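Local coordinates for alpha-1,6-mannanase (Bacteroides thetaiotaomicron, PDB 4V1S), which probably hydrolyses internal alpha-1,6-mannosidic linkages in mannan backbones, as an endo-acting family 76 glycoside hydrolase of a gut symbiont, at residues D180-F189 / Q199-T208; L165-L176 / T208-T219. All coordinates share one frame; numbering follows the deposited sequence.

Contact 1: D180-F189 / Q199-T208; sequences DNVLGGGIYF and QKNTICSAVT
Tyr188 and Lys200 form a single antiparallel bridge as a non-hydrogen-bonded pair, flanked by the bonds Asn201 N to Ile187 O (3.2 Å) and Phe189 N to Gln199 O (3.1 Å). From this bridge the lysine runs out extended beyond CG and delivers its ammonium group into the loop 180-186. There NZ donates to Asp180 OD1 at 2.7 Å, a salt bridge, and to the carbonyl oxygens of Val182, Gly185 and Gly186, so a buried charge is met by four acceptors. Tyr188 lies across this arm: Lys200 CE sits over the ring face, 3.7 Å from its centroid, and NZ adds a cation-pi contact. The tyrosine hydroxyl donates to the syn lone pair of Asp180 OD2, fixing the carboxylate, whose OD1 takes Val182 N and Lys200 NZ from opposite faces; the Val182 bond closes an Asx turn. Gly186 must be glycine on two counts: its backbone angles would jam a CB against the preceding carbonyl oxygen, and that CB would also press on Lys200 CD. Ile187 CD1 meets Thr208 tip to tip, and Phe189 CB packs on Asn201 ND2. A water joins Ile187 N, Asn201 O and Ser205 OG. Asn201 OD1, bonded by Gln199 NE2, also meets a glycerol, probably from crystallisation. Bridge and Asx turn thus hold this connection between helices 162-177 and 202-219 on strand 199-201, in what is probably the (alpha/alpha)6 barrel of family 76.

Contact 2: L165-L176 / T208-T219; sequences LEKAKGALAFSL and TMLSCMKLYEIT
Leu172 and Leu215 meet tip to tip between the two helices, with Leu172 CD2 only 3.4 Å from Leu215 CD1, tighter than usual for two methyl groups. Each is a knob in a hole of the other helix. Leu172 fits among Thr208, Ser211, Cys212 and Leu215; its CG is turned opposite the backbone N (chi1 180°), which carries the fork across the gap, and the short side chain of Ser211 lets CD1 come within 3.6 Å of Ser211 CB. Leu215 in turn fits among Leu165, Ala168, Lys169 and Leu172, its CD2 lying 3.7 Å from Leu165 CD1. An alanine here in place of Leu172, lacking both methyls, would probably leave a gap between Ser211, Cys212 and Leu215 and let the Leu215 side chain turn. Ser175 CB comes within 3.4 Å of Thr208 OG1, and Leu176 CD2 rests on Thr208 CG2. At the other end the aliphatic stem of Lys169 crosses Leu215 at an angle, CG against CD2, while Leu165 also reaches Ile218.

The hydroxyls in this apolar seam turn to backbone carbonyls: Thr208, Ser211 and Thr219 to Cys204, Val207 and Leu215, each four back in their own helix, and Ser175 to Tyr142 of helix 142-159. Helix 222-239 adds Tyr224 against Leu172 and Thr219. With axes 10.2 Å apart and N-to-C directions 139° apart, this is steeply inclined, roughly antiparallel knobs-into-holes packing between helices of an alpha/alpha barrel, the fold expected for family 76.

In the fold
Following the chain, helix 162-177 comes first and supplies one side of contact 2. The loop after it, 180-189, then strand 199-201 and the first turns of helix 202-219 build contact 1, closing a short loop of nine intervening residues. The rest of that helix returns to 162-177 in contact 2, closing a wider loop that holds the whole of contact 1 within it. The two meet at Thr208, used by both, and at Ile187 CG2 against Ser175 O, 3.8 Å. Contact 1 ties the irregular loop to strand 199-201, a member of the four-stranded sheet, and to the start of helix 202-219, while contact 2 binds that helix to its predecessor in the helical body.

Contact 1: D180-F189 / Q199-T208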
loop_
_atom_site.group_PDB
_atom_site.type_symbol
_atom_site.label_atom_id
_atom_site.label_comp_id
_atom_site.label_asym_id
_atom_site.label_seq_id
_atom_site.Cartn_x
_atom_site.Cartn_y
_atom_site.Cartn_z
ATOM N N ASP A 180 -2.085 -3.871 -21.723
ATOM C CA ASP A 180 -2.150 -4.182 -23.156
ATOM C C ASP A 180 -0.928 -3.531 -23.819
ATOM O O ASP A 180 -0.078 -2.963 -23.132
ATOM C CB ASP A 180 -3.497 -3.772 -23.805
ATOM C CG ASP A 180 -3.731 -2.278 -23.759
ATOM O OD1 ASP A 180 -2.728 -1.512 -23.708
ATOM O OD2 ASP A 180 -4.901 -1.876 -23.805
ATOM N N ASN A 181 -0.824 -3.650 -25.139
ATOM C CA ASN A 181 0.350 -3.142 -25.855
ATOM C C ASN A 181 0.299 -1.683 -26.304
ATOM O O ASN A 181 1.163 -1.234 -27.035
ATOM C CB ASN A 181 0.718 -4.093 -26.995
ATOM C CG ASN A 181 1.570 -5.241 -26.512
ATOM O OD1 ASN A 181 1.310 -6.421 -26.807
ATOM N ND2 ASN A 181 2.602 -4.906 -25.760
ATOM N N VAL A 182 -0.697 -0.933 -25.837
ATOM C CA VAL A 182 -0.688 0.532 -26.008
ATOM C C VAL A 182 0.526 1.014 -25.229
ATOM O O VAL A 182 0.777 0.551 -24.117
ATOM C CB VAL A 182 -2.029 1.123 -25.553
ATOM C CG1 VAL A 182 -2.008 2.647 -25.531
ATOM C CG2 VAL A 182 -3.145 0.604 -26.476
ATOM N N LEU A 183 1.316 1.889 -25.851
ATOM C CA LEU A 183 2.620 2.309 -25.316
ATOM C C LEU A 183 3.635 1.176 -25.160
ATOM O O LEU A 183 4.679 1.365 -24.522
ATOM C CB LEU A 183 2.465 3.058 -23.974
ATOM C CG LEU A 183 1.669 4.363 -24.045
ATOM C CD1 LEU A 183 1.584 5.019 -22.677
ATOM C CD2 LEU A 183 2.250 5.344 -25.050
ATOM N N GLY A 184 3.345 0.010 -25.735
ATOM C CA GLY A 184 4.252 -1.121 -25.675
ATOM C C GLY A 184 4.139 -1.990 -24.442
ATOM O O GLY A 184 4.901 -2.931 -24.276
ATOM N N GLY A 185 3.144 -1.706 -23.607
ATOM C CA GLY A 185 2.987 -2.408 -22.348
ATOM C C GLY A 185 2.443 -1.485 -21.285
ATOM O O GLY A 185 1.984 -0.393 -21.569
ATOM N N GLY A 186 2.496 -1.936 -20.037
ATOM C CA GLY A 186 2.022 -1.115 -18.930
ATOM C C GLY A 186 0.518 -1.169 -18.770
ATOM O O GLY A 186 -0.206 -1.775 -19.583
ATOM N N ILE A 187 0.063 -0.536 -17.700
ATOM C CA ILE A 187 -1.313 -0.666 -17.222
ATOM C C ILE A 187 -1.916 0.730 -17.048
ATOM O O ILE A 187 -1.315 1.606 -16.445
ATOM C CB ILE A 187 -1.351 -1.470 -15.901
ATOM C CG1 ILE A 187 -0.842 -2.886 -16.156
ATOM C CG2 ILE A 187 -2.761 -1.495 -15.261
ATOM C CD1 ILE A 187 -0.646 -3.727 -14.909
ATOM N N TYR A 188 -3.130 0.901 -17.584
ATOM C CA TYR A 188 -3.857 2.138 -17.473
ATOM C C TYR A 188 -4.128 2.484 -16.025
ATOM O O TYR A 188 -4.285 1.604 -15.188
ATOM C CB TYR A 188 -5.201 2.063 -18.210
ATOM C CG TYR A 188 -5.102 1.760 -19.671
ATOM C CD1 TYR A 188 -4.830 2.762 -20.605
ATOM C CD2 TYR A 188 -5.274 0.462 -20.118
ATOM C CE1 TYR A 188 -4.735 2.453 -21.949
ATOM C CE2 TYR A 188 -5.182 0.156 -21.457
ATOM C CZ TYR A 188 -4.911 1.155 -22.358
ATOM O OH TYR A 188 -4.822 0.840 -23.679
ATOM N N PHE A 189 -4.268 3.777 -15.729
ATOM C CA PHE A 189 -4.700 4.147 -14.409
ATOM C C PHE A 189 -6.067 3.591 -14.067
ATOM O O PHE A 189 -6.248 3.052 -12.992
ATOM C CB PHE A 189 -4.746 5.675 -14.313
ATOM C CG PHE A 189 -5.059 6.210 -12.939
ATOM C CD1 PHE A 189 -4.327 5.796 -11.831
ATOM C CD2 PHE A 189 -6.134 7.081 -12.747
ATOM C CE1 PHE A 189 -4.638 6.264 -10.570
ATOM C CE2 PHE A 189 -6.437 7.573 -11.477
ATOM C CZ PHE A 189 -5.695 7.153 -10.387
ATOM N N GLN A 199 -3.758 7.409 -19.736
ATOM C CA GLN A 199 -2.377 7.289 -19.296
ATOM C C GLN A 199 -2.140 5.946 -18.639
ATOM O O GLN A 199 -3.085 5.297 -18.164
ATOM C CB GLN A 199 -2.026 8.431 -18.333
ATOM C CG GLN A 199 -2.919 8.485 -17.101
ATOM C CD GLN A 199 -2.720 9.743 -16.310
ATOM O OE1 GLN A 199 -3.272 10.818 -16.638
ATOM N NE2 GLN A 199 -1.922 9.638 -15.269
ATOM N N LYS A 200 -0.867 5.553 -18.626
ATOM C CA LYS A 200 -0.392 4.355 -17.940
ATOM C C LYS A 200 0.591 4.777 -16.860
ATOM O O LYS A 200 1.396 5.675 -17.053
ATOM C CB LYS A 200 0.228 3.343 -18.926
ATOM C CG LYS A 200 -0.801 2.819 -19.910
ATOM C CD LYS A 200 -0.269 1.665 -20.719
ATOM C CE LYS A 200 -1.391 0.942 -21.466
ATOM N NZ LYS A 200 -0.912 -0.350 -22.044
ATOM N N ASN A 201 0.498 4.123 -15.713
ATOM C CA ASN A 201 0.998 4.681 -14.446
ATOM C C ASN A 201 1.907 3.704 -13.697
ATOM O O ASN A 201 1.651 2.497 -13.635
ATOM C CB ASN A 201 -0.198 5.086 -13.543
ATOM C CG ASN A 201 -1.042 6.169 -14.169
ATOM O OD1 ASN A 201 -1.122 7.304 -13.660
ATOM N ND2 ASN A 201 -1.642 5.848 -15.298
ATOM N N THR A 202 2.994 4.244 -13.162
ATOM C CA THR A 202 3.923 3.467 -12.407
ATOM C C THR A 202 3.229 2.722 -11.275
ATOM O O THR A 202 3.519 1.556 -11.067
ATOM C CB THR A 202 5.036 4.357 -11.840
ATOM O OG1 THR A 202 5.692 5.012 -12.927
ATOM C CG2 THR A 202 6.023 3.519 -11.050
ATOM N N ILE A 203 2.310 3.374 -10.580
ATOM C CA ILE A 203 1.695 2.720 -9.422
ATOM C C ILE A 203 0.945 1.467 -9.870
ATOM O O ILE A 203 0.977 0.453 -9.173
ATOM C CB ILE A 203 0.816 3.649 -8.564
ATOM C CG1 ILE A 203 0.367 2.932 -7.275
ATOM C CG2 ILE A 203 -0.372 4.196 -9.345
ATOM C CD1 ILE A 203 1.513 2.499 -6.372
ATOM N N CYS A 204 0.285 1.531 -11.026
ATOM C CA CYS A 204 -0.379 0.357 -11.561
ATOM C C CYS A 204 0.601 -0.778 -11.879
ATOM O O CYS A 204 0.328 -1.910 -11.508
ATOM C CB CYS A 204 -1.195 0.723 -12.792
ATOM S SG CYS A 204 -2.429 1.977 -12.457
ATOM N N SER A 205 1.735 -0.473 -12.529
ATOM C CA SER A 205 2.792 -1.464 -12.684
ATOM C C SER A 205 3.185 -2.071 -11.347
ATOM O O SER A 205 3.246 -3.288 -11.191
ATOM C CB SER A 205 4.051 -0.855 -13.295
ATOM O OG SER A 205 3.883 -0.550 -14.676
ATOM N N ALA A 206 3.478 -1.191 -10.400
ATOM C CA ALA A 206 4.132 -1.592 -9.159
ATOM C C ALA A 206 3.260 -2.452 -8.251
ATOM O O ALA A 206 3.708 -3.506 -7.749
ATOM C CB ALA A 206 4.652 -0.349 -8.434
ATOM N N VAL A 207 2.017 -2.056 -8.026
ATOM C CA VAL A 207 1.156 -2.881 -7.190
ATOM C C VAL A 207 0.771 -4.190 -7.909
ATOM O O VAL A 207 0.541 -5.227 -7.280
ATOM C CB VAL A 207 -0.120 -2.165 -6.695
ATOM C CG1 VAL A 207 0.251 -0.993 -5.813
ATOM C CG2 VAL A 207 -1.064 -1.749 -7.818
ATOM N N THR A 208 0.676 -4.146 -9.243
ATOM C CA THR A 208 0.385 -5.360 -9.978
ATOM C C THR A 208 1.589 -6.333 -9.908
ATOM O O THR A 208 1.404 -7.530 -9.694
ATOM C CB THR A 208 -0.044 -5.035 -11.411
ATOM O OG1 THR A 208 -1.194 -4.225 -11.404
ATOM C CG2 THR A 208 -0.352 -6.263 -12.215
HETATM O O HOH W 1 1.777 0.781 -15.903
#

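Contact 2: L165-L176 / T208-T219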
loop_
_atom_site.group_PDB
_atom_site.type_symbol
_atom_site.label_atom_id
_atom_site.label_comp_id
_atom_site.label_asym_id
_atom_site.label_seq_id
_atom_site.Cartn_x
_atom_site.Cartn_y
_atom_site.Cartn_z
ATOM N N LEU A 165 -8.284 -15.526 -0.594
ATOM C CA LEU A 165 -7.465 -15.834 -1.765
ATOM C C LEU A 165 -8.262 -15.719 -3.081
ATOM O O LEU A 165 -7.733 -15.255 -4.076
ATOM C CB LEU A 165 -6.869 -17.236 -1.617
ATOM C CG LEU A 165 -5.894 -17.612 -2.728
ATOM C CD1 LEU A 165 -4.687 -16.665 -2.752
ATOM C CD2 LEU A 165 -5.463 -19.052 -2.586
ATOM N N GLU A 166 -9.521 -16.134 -3.064
ATOM C CA GLU A 166 -10.379 -16.025 -4.239
ATOM C C GLU A 166 -10.465 -14.564 -4.694
ATOM O O GLU A 166 -10.320 -14.251 -5.873
ATOM C CB GLU A 166 -11.764 -16.580 -3.923
ATOM C CG GLU A 166 -12.814 -16.442 -4.997
ATOM C CD GLU A 166 -14.102 -17.191 -4.642
ATOM O OE1 GLU A 166 -14.220 -17.719 -3.501
ATOM O OE2 GLU A 166 -14.998 -17.256 -5.511
ATOM N N LYS A 167 -10.688 -13.662 -3.740
ATOM C CA LYS A 167 -10.787 -12.242 -4.081
ATOM C C LYS A 167 -9.404 -11.667 -4.428
ATOM O O LYS A 167 -9.324 -10.763 -5.252
ATOM C CB LYS A 167 -11.468 -11.428 -2.991
ATOM C CG LYS A 167 -12.958 -11.686 -2.879
ATOM C CD LYS A 167 -13.727 -11.072 -4.022
ATOM C CE LYS A 167 -15.226 -11.242 -3.864
ATOM N NZ LYS A 167 -15.685 -12.650 -3.905
ATOM N N ALA A 168 -8.324 -12.131 -3.789
ATOM C CA ALA A 168 -6.978 -11.690 -4.199
ATOM C C ALA A 168 -6.745 -11.990 -5.673
ATOM O O ALA A 168 -6.268 -11.147 -6.427
ATOM C CB ALA A 168 -5.899 -12.345 -3.377
ATOM N N LYS A 169 -7.072 -13.210 -6.076
ATOM C CA LYS A 169 -6.909 -13.620 -7.457
ATOM C C LYS A 169 -7.777 -12.791 -8.401
ATOM O O LYS A 169 -7.334 -12.390 -9.499
ATOM C CB LYS A 169 -7.231 -15.114 -7.618
ATOM C CG LYS A 169 -6.181 -16.009 -7.019
ATOM C CD LYS A 169 -6.689 -17.442 -7.074
ATOM C CE LYS A 169 -5.733 -18.430 -6.475
ATOM N NZ LYS A 169 -6.335 -19.799 -6.442
ATOM N N GLY A 170 -9.014 -12.526 -7.976
ATOM C CA GLY A 170 -9.929 -11.769 -8.793
ATOM C C GLY A 170 -9.527 -10.323 -8.930
ATOM O O GLY A 170 -9.582 -9.759 -10.010
ATOM N N ALA A 171 -9.101 -9.719 -7.839
ATOM C CA ALA A 171 -8.622 -8.321 -7.892
ATOM C C ALA A 171 -7.402 -8.211 -8.817
ATOM O O ALA A 171 -7.304 -7.299 -9.620
ATOM C CB ALA A 171 -8.274 -7.847 -6.488
ATOM N N LEU A 172 -6.449 -9.133 -8.659
ATOM C CA LEU A 172 -5.245 -9.133 -9.495
ATOM C C LEU A 172 -5.633 -9.372 -10.965
ATOM O O LEU A 172 -5.083 -8.726 -11.863
ATOM C CB LEU A 172 -4.209 -10.120 -9.010
ATOM C CG LEU A 172 -2.932 -10.154 -9.864
ATOM C CD1 LEU A 172 -2.333 -8.751 -10.041
ATOM C CD2 LEU A 172 -1.916 -11.113 -9.278
ATOM N N ALA A 173 -6.590 -10.262 -11.225
ATOM C CA ALA A 173 -7.031 -10.475 -12.612
ATOM C C ALA A 173 -7.593 -9.178 -13.190
ATOM O O ALA A 173 -7.390 -8.842 -14.383
ATOM C CB ALA A 173 -8.057 -11.566 -12.685
ATOM N N PHE A 174 -8.275 -8.414 -12.353
ATOM C CA PHE A 174 -8.741 -7.136 -12.807
ATOM C C PHE A 174 -7.586 -6.226 -13.172
ATOM O O PHE A 174 -7.574 -5.618 -14.249
ATOM C CB PHE A 174 -9.704 -6.464 -11.832
ATOM C CG PHE A 174 -10.285 -5.184 -12.383
ATOM C CD1 PHE A 174 -11.251 -5.231 -13.361
ATOM C CD2 PHE A 174 -9.765 -3.952 -12.042
ATOM C CE1 PHE A 174 -11.726 -4.063 -13.940
ATOM C CE2 PHE A 174 -10.236 -2.790 -12.605
ATOM C CZ PHE A 174 -11.225 -2.842 -13.555
ATOM N N SER A 175 -6.625 -6.092 -12.277
ATOM C CA SER A 175 -5.451 -5.230 -12.568
ATOM C C SER A 175 -4.768 -5.685 -13.874
ATOM O O SER A 175 -4.347 -4.867 -14.709
ATOM C CB SER A 175 -4.457 -5.248 -11.416
ATOM O OG SER A 175 -5.006 -4.715 -10.231
ATOM N N LEU A 176 -4.619 -7.001 -14.032
ATOM C CA LEU A 176 -3.933 -7.509 -15.224
ATOM C C LEU A 176 -4.727 -7.283 -16.518
ATOM O O LEU A 176 -4.131 -7.229 -17.622
ATOM C CB LEU A 176 -3.598 -8.999 -15.072
ATOM C CG LEU A 176 -2.448 -9.300 -14.127
ATOM C CD1 LEU A 176 -2.442 -10.782 -13.766
ATOM C CD2 LEU A 176 -1.083 -8.880 -14.669
ATOM N N THR A 208 0.676 -4.146 -9.243
ATOM C CA THR A 208 0.385 -5.360 -9.978
ATOM C C THR A 208 1.589 -6.333 -9.908
ATOM O O THR A 208 1.404 -7.530 -9.694
ATOM C CB THR A 208 -0.044 -5.035 -11.411
ATOM O OG1 THR A 208 -1.194 -4.225 -11.404
ATOM C CG2 THR A 208 -0.352 -6.263 -12.215
ATOM N N MET A 209 2.812 -5.813 -10.056
ATOM C CA MET A 209 3.982 -6.620 -9.890
ATOM C C MET A 209 4.068 -7.268 -8.515
ATOM O O MET A 209 4.331 -8.467 -8.404
ATOM C CB MET A 209 5.262 -5.811 -10.133
ATOM C CG MET A 209 5.495 -5.466 -11.610
ATOM S SD MET A 209 6.687 -4.131 -11.889
ATOM C CE MET A 209 8.029 -4.660 -10.830
ATOM N N LEU A 210 3.831 -6.492 -7.467
ATOM C CA LEU A 210 3.937 -7.030 -6.129
ATOM C C LEU A 210 2.860 -8.101 -5.909
ATOM O O LEU A 210 3.139 -9.152 -5.344
ATOM C CB LEU A 210 3.867 -5.923 -5.073
ATOM C CG LEU A 210 4.071 -6.432 -3.646
ATOM C CD1 LEU A 210 5.419 -7.128 -3.472
ATOM C CD2 LEU A 210 3.973 -5.291 -2.658
ATOM N N SER A 211 1.645 -7.834 -6.371
ATOM C CA SER A 211 0.549 -8.798 -6.269
ATOM C C SER A 211 0.896 -10.093 -7.001
ATOM O O SER A 211 0.680 -11.203 -6.484
ATOM C CB SER A 211 -0.740 -8.219 -6.850
ATOM O OG SER A 211 -1.221 -7.106 -6.119
ATOM N N CYS A 212 1.417 -9.948 -8.222
ATOM C CA CYS A 212 1.867 -11.098 -9.011
ATOM C C CYS A 212 2.904 -11.920 -8.250
ATOM O O CYS A 212 2.818 -13.143 -8.204
ATOM C CB CYS A 212 2.459 -10.657 -10.357
ATOM S SG CYS A 212 1.265 -10.241 -11.634
ATOM N N MET A 213 3.887 -11.247 -7.655
ATOM C CA MET A 213 4.924 -11.966 -6.923
ATOM C C MET A 213 4.375 -12.675 -5.679
ATOM O O MET A 213 4.780 -13.815 -5.377
ATOM C CB MET A 213 6.098 -11.052 -6.587
ATOM C CG MET A 213 6.867 -10.595 -7.817
ATOM S SD MET A 213 7.357 -11.932 -8.951
ATOM C CE MET A 213 8.225 -13.034 -7.844
ATOM N N LYS A 214 3.434 -12.038 -4.989
ATOM C CA LYS A 214 2.813 -12.662 -3.832
ATOM C C LYS A 214 1.998 -13.874 -4.244
ATOM O O LYS A 214 2.091 -14.936 -3.609
ATOM C CB LYS A 214 1.989 -11.648 -3.022
ATOM C CG LYS A 214 2.840 -10.635 -2.258
ATOM C CD LYS A 214 2.036 -9.616 -1.481
ATOM C CE LYS A 214 2.938 -8.915 -0.473
ATOM N NZ LYS A 214 3.198 -9.780 0.703
ATOM N N LEU A 215 1.239 -13.746 -5.330
ATOM C CA LEU A 215 0.477 -14.887 -5.834
ATOM C C LEU A 215 1.355 -15.991 -6.458
ATOM O O LEU A 215 1.011 -17.185 -6.381
ATOM C CB LEU A 215 -0.629 -14.435 -6.781
ATOM C CG LEU A 215 -1.934 -14.129 -6.031
ATOM C CD1 LEU A 215 -2.875 -13.293 -6.869
ATOM C CD2 LEU A 215 -2.634 -15.420 -5.597
ATOM N N TYR A 216 2.484 -15.605 -7.049
ATOM C CA TYR A 216 3.459 -16.585 -7.510
ATOM C C TYR A 216 3.942 -17.442 -6.348
ATOM O O TYR A 216 4.012 -18.670 -6.447
ATOM C CB TYR A 216 4.658 -15.914 -8.202
ATOM C CG TYR A 216 5.728 -16.898 -8.564
ATOM C CD1 TYR A 216 5.487 -17.883 -9.510
ATOM C CD2 TYR A 216 6.962 -16.874 -7.931
ATOM C CE1 TYR A 216 6.459 -18.814 -9.831
ATOM C CE2 TYR A 216 7.943 -17.798 -8.237
ATOM C CZ TYR A 216 7.689 -18.756 -9.198
ATOM O OH TYR A 216 8.647 -19.689 -9.520
ATOM N N GLU A 217 4.286 -16.796 -5.246
ATOM C CA GLU A 217 4.779 -17.524 -4.084
ATOM C C GLU A 217 3.707 -18.472 -3.552
ATOM O O GLU A 217 4.003 -19.612 -3.200
ATOM C CB GLU A 217 5.249 -16.548 -3.013
ATOM C CG GLU A 217 6.526 -15.821 -3.408
ATOM C CD GLU A 217 7.132 -14.976 -2.303
ATOM O OE1 GLU A 217 6.516 -14.834 -1.202
ATOM O OE2 GLU A 217 8.236 -14.417 -2.560
ATOM N N ILE A 218 2.459 -18.026 -3.537
ATOM C CA ILE A 218 1.361 -18.851 -3.045
ATOM C C ILE A 218 1.037 -20.015 -3.990
ATOM O O ILE A 218 0.900 -21.176 -3.549
ATOM C CB ILE A 218 0.093 -17.997 -2.799
ATOM C CG1 ILE A 218 0.332 -17.090 -1.593
ATOM C CG2 ILE A 218 -1.140 -18.873 -2.575
ATOM C CD1 ILE A 218 -0.615 -15.907 -1.510
ATOM N N THR A 219 0.891 -19.719 -5.274
ATOM C CA THR A 219 0.367 -20.709 -6.238
ATOM C C THR A 219 1.418 -21.500 -7.023
ATOM O O THR A 219 1.097 -22.533 -7.605
ATOM C CB THR A 219 -0.512 -20.032 -7.300
ATOM O OG1 THR A 219 0.302 -19.176 -8.122
ATOM C CG2 THR A 219 -1.651 -19.253 -6.661
#